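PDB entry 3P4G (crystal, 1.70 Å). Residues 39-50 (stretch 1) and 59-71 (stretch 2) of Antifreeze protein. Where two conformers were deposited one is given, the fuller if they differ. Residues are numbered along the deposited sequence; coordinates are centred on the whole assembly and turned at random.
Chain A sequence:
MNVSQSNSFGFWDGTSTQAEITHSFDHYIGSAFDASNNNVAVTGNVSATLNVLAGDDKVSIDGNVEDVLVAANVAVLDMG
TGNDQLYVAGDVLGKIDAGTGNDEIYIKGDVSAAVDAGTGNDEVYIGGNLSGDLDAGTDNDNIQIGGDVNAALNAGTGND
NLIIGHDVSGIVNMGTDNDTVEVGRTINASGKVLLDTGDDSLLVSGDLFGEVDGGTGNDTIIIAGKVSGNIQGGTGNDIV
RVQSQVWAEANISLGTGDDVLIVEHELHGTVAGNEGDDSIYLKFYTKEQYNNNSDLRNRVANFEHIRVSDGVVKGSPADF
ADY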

# COMPACT_ATOMS: atom_id res chain seq x y z
N ASN A 39 20.49 -24.28 8.41
CA ASN A 39 19.27 -24.28 9.23
C ASN A 39 19.70 -23.75 10.59
O ASN A 39 20.51 -24.39 11.29
CB ASN A 39 18.64 -25.69 9.38
CG ASN A 39 17.35 -25.65 10.20
OD1 ASN A 39 16.50 -24.79 9.99
ND2 ASN A 39 17.22 -26.55 11.13
N VAL A 40 19.25 -22.55 10.91
CA VAL A 40 19.65 -21.88 12.14
C VAL A 40 18.43 -21.77 13.03
O VAL A 40 17.41 -21.21 12.62
CB VAL A 40 20.27 -20.50 11.85
CG1 VAL A 40 20.69 -19.74 13.21
CG2 VAL A 40 21.47 -20.66 10.93
N ALA A 41 18.54 -22.32 14.26
CA ALA A 41 17.45 -22.26 15.22
C ALA A 41 17.94 -21.49 16.43
O ALA A 41 18.90 -21.94 17.09
CB ALA A 41 17.04 -23.71 15.66
N VAL A 42 17.32 -20.36 16.71
CA VAL A 42 17.64 -19.52 17.88
C VAL A 42 16.42 -19.47 18.82
O VAL A 42 15.36 -18.94 18.47
CB VAL A 42 18.07 -18.07 17.44
CG1 VAL A 42 18.41 -17.20 18.68
CG2 VAL A 42 19.23 -18.13 16.43
N THR A 43 16.53 -20.05 20.02
CA THR A 43 15.38 -20.05 20.94
C THR A 43 15.27 -18.72 21.70
O THR A 43 14.20 -18.41 22.23
CB THR A 43 15.44 -21.20 21.99
OG1 THR A 43 16.66 -21.09 22.71
CG2 THR A 43 15.40 -22.56 21.34
N GLY A 44 16.35 -17.94 21.76
CA GLY A 44 16.33 -16.63 22.42
C GLY A 44 16.51 -15.46 21.47
O GLY A 44 16.01 -15.48 20.34
N ASN A 45 17.26 -14.45 21.89
CA ASN A 45 17.43 -13.25 21.06
C ASN A 45 18.68 -13.34 20.14
O ASN A 45 19.63 -14.14 20.40
CB ASN A 45 17.47 -12.00 21.95
CG ASN A 45 16.18 -11.84 22.79
OD1 ASN A 45 15.08 -11.88 22.26
ND2 ASN A 45 16.33 -11.63 24.10
N VAL A 46 18.64 -12.56 19.06
CA VAL A 46 19.79 -12.32 18.22
C VAL A 46 20.48 -11.01 18.64
O VAL A 46 19.95 -9.93 18.46
CB VAL A 46 19.39 -12.32 16.72
CG1 VAL A 46 20.52 -11.78 15.80
CG2 VAL A 46 18.96 -13.72 16.30
N SER A 47 21.70 -11.12 19.20
CA SER A 47 22.41 -9.95 19.70
C SER A 47 23.73 -9.75 19.01
O SER A 47 24.55 -8.99 19.51
CB SER A 47 22.66 -10.09 21.21
OG SER A 47 21.45 -10.38 21.87
N ALA A 48 23.93 -10.42 17.87
CA ALA A 48 25.08 -10.09 16.98
C ALA A 48 24.63 -10.25 15.55
O ALA A 48 23.55 -10.76 15.28
CB ALA A 48 26.27 -11.01 17.24
N THR A 49 25.48 -9.83 14.63
CA THR A 49 25.15 -10.00 13.23
C THR A 49 25.03 -11.50 12.91
O THR A 49 25.76 -12.35 13.45
CB THR A 49 26.16 -9.31 12.29
OG1 THR A 49 27.47 -9.82 12.55
CG2 THR A 49 26.15 -7.80 12.51
N LEU A 50 24.07 -11.82 12.04
CA LEU A 50 23.78 -13.18 11.64
C LEU A 50 23.69 -13.14 10.12
O LEU A 50 22.82 -12.48 9.55
CB LEU A 50 22.45 -13.67 12.28
CG LEU A 50 22.20 -15.18 12.34
CD1 LEU A 50 21.04 -15.48 13.31
CD2 LEU A 50 21.90 -15.69 10.93
N VAL A 59 16.25 -19.69 8.71
CA VAL A 59 16.58 -19.12 10.03
C VAL A 59 15.27 -18.93 10.83
O VAL A 59 14.28 -18.38 10.31
CB VAL A 59 17.32 -17.77 9.90
CG1 VAL A 59 17.47 -17.17 11.30
CG2 VAL A 59 18.70 -17.91 9.22
N SER A 60 15.27 -19.38 12.09
CA SER A 60 14.09 -19.31 12.93
C SER A 60 14.54 -18.82 14.29
O SER A 60 15.43 -19.40 14.91
CB SER A 60 13.41 -20.67 13.07
OG SER A 60 13.13 -21.23 11.80
N ILE A 61 13.92 -17.74 14.73
CA ILE A 61 14.31 -17.00 15.95
C ILE A 61 13.04 -16.85 16.78
O ILE A 61 12.03 -16.30 16.31
CB ILE A 61 14.90 -15.56 15.55
CG1 ILE A 61 16.21 -15.70 14.75
CG2 ILE A 61 15.11 -14.62 16.77
CD1 ILE A 61 16.46 -14.58 13.74
N ASP A 62 13.05 -17.36 18.02
CA ASP A 62 11.85 -17.26 18.85
C ASP A 62 11.80 -15.91 19.58
O ASP A 62 10.74 -15.49 20.06
CB ASP A 62 11.85 -18.37 19.88
CG ASP A 62 11.73 -19.72 19.26
OD1 ASP A 62 11.11 -19.83 18.17
OD2 ASP A 62 12.20 -20.67 19.90
N GLY A 63 12.96 -15.27 19.72
CA GLY A 63 13.07 -13.96 20.37
C GLY A 63 13.07 -12.80 19.39
O GLY A 63 12.40 -12.86 18.34
N ASN A 64 13.88 -11.79 19.70
CA ASN A 64 13.94 -10.55 18.92
C ASN A 64 15.21 -10.49 18.10
O ASN A 64 16.25 -11.02 18.52
CB ASN A 64 13.95 -9.33 19.86
CG ASN A 64 12.75 -9.30 20.76
OD1 ASN A 64 11.63 -9.51 20.31
ND2 ASN A 64 12.97 -8.99 22.06
N VAL A 65 15.15 -9.83 16.95
CA VAL A 65 16.37 -9.39 16.28
C VAL A 65 16.68 -8.02 16.89
O VAL A 65 15.93 -7.02 16.67
CB VAL A 65 16.20 -9.28 14.75
CG1 VAL A 65 17.48 -8.73 14.08
CG2 VAL A 65 15.77 -10.64 14.21
N GLU A 66 17.77 -7.97 17.64
CA GLU A 66 18.07 -6.77 18.41
C GLU A 66 18.74 -5.65 17.58
O GLU A 66 19.26 -5.89 16.48
CB GLU A 66 18.89 -7.14 19.63
CG GLU A 66 18.10 -7.95 20.66
CD GLU A 66 18.92 -8.30 21.89
OE1 GLU A 66 20.13 -8.00 21.94
OE2 GLU A 66 18.33 -8.88 22.81
N ASP A 67 18.71 -4.43 18.13
CA ASP A 67 19.38 -3.27 17.57
C ASP A 67 20.91 -3.36 17.76
O ASP A 67 21.51 -2.60 18.54
CB ASP A 67 18.85 -2.01 18.27
CG ASP A 67 19.22 -0.71 17.56
OD1 ASP A 67 19.87 -0.72 16.49
OD2 ASP A 67 18.85 0.36 18.11
N VAL A 68 21.53 -4.32 17.07
CA VAL A 68 22.98 -4.54 17.11
C VAL A 68 23.71 -3.36 16.45
O VAL A 68 23.35 -2.95 15.37
CB VAL A 68 23.32 -5.87 16.38
CG1 VAL A 68 24.82 -6.15 16.40
CG2 VAL A 68 22.54 -7.01 17.06
N LEU A 69 24.73 -2.82 17.12
CA LEU A 69 25.47 -1.70 16.57
C LEU A 69 26.17 -2.13 15.28
O LEU A 69 27.04 -2.99 15.31
CB LEU A 69 26.49 -1.15 17.58
CG LEU A 69 27.29 0.04 17.02
CD1 LEU A 69 26.36 1.25 16.76
CD2 LEU A 69 28.43 0.38 17.97
N VAL A 70 25.74 -1.54 14.16
CA VAL A 70 26.39 -1.69 12.85
C VAL A 70 26.48 -0.33 12.16
O VAL A 70 25.82 0.64 12.59
CB VAL A 70 25.69 -2.74 11.95
CG1 VAL A 70 25.77 -4.12 12.60
CG2 VAL A 70 24.22 -2.36 11.66
N ALA A 71 27.34 -0.20 11.14
CA ALA A 71 27.42 1.05 10.38
C ALA A 71 26.07 1.38 9.73
O ALA A 71 25.19 0.54 9.61
CB ALA A 71 28.52 0.96 9.32
O HOH W 1 15.33 -23.08 11.55
O HOH W 2 11.77 -20.51 22.64

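How do the two backbones lie against each other? Strand 39-42 and strand 59-61 run parallel, their axes only 3° apart and 4.8 Å from one another at closest approach. Val40 pairs with Val59, Ala41 with Ser60 and Val42 with Ile61, and the hydrogen bonds alternate as parallel strands require. Ser60 N donates to Val40 O (2.9 Å), Val42 N donates to Ser60 O (2.8 Å), and Asp62 N donates to Val42 O (2.8 Å). Ser60 thus uses both its N and its O toward the first stretch. The same carbonyls also receive CA-H groups, as in the 3.3 Å contact of Ile61 CA with Val42 O.

What holds the stretches together once the strands end? The chain leaves the strand in each stretch, and there the ladder is looser: Gly63 N makes a weak bond to Gly44 O at 3.1 Å, with an angle of 125°. The Asn45 side chain then stands in for a backbone acceptor, its OD1 taking the hydrogen of Asn64 N at 2.8 Å. Gly63 suits this crowded spot, since a CB placed on it would lie 2.4 Å from Asn45 OD1 and 2.5 Å from Gly44 O. Backbone bonding resumes around the single bridge of Val46 with Val65, where Val46 N donates to Asn64 O (2.9 Å) and Glu66 N to Val46 O (3.0 Å).

Which apolar side chains meet? Val40, Val42, Val59 and Ile61 share one face of the sheet and are buried. Val40 CB lies 4.0 Å from Val59 CG2, and Val42 CB lies 4.0 Å from Ile61 CG1. Val46 CG2 reaches Ile61 CD1 at 3.7 Å, linking Val46, beyond the strand, to this cluster, while Leu50 CD2 approaches Val59 CG2 at 4.3 Å. Farther along, Val68 CG2 packs 3.6 Å from Ser47 C, and Thr49 offers its methyl CG2 to Val70 CG1 at 3.7 Å. These contacts are van der Waals in character and need no polar partner.

Where do polar side chains and water contribute? Ser47 OG donates to the carboxylate atom Glu66 OE1 at 2.7 Å, although the position of the hydroxyl is less certain. Water 1 donates to Asn39 OD1 (2.6 Å) and Val40 O (3.0 Å) and accepts from Ser60 OG (2.9 Å), so it bridges the two strands. Water 2 donates to both Thr43 O (3.2 Å) and Asp62 OD2 (2.8 Å), bridging two acceptors that could not bond directly without a proton between them.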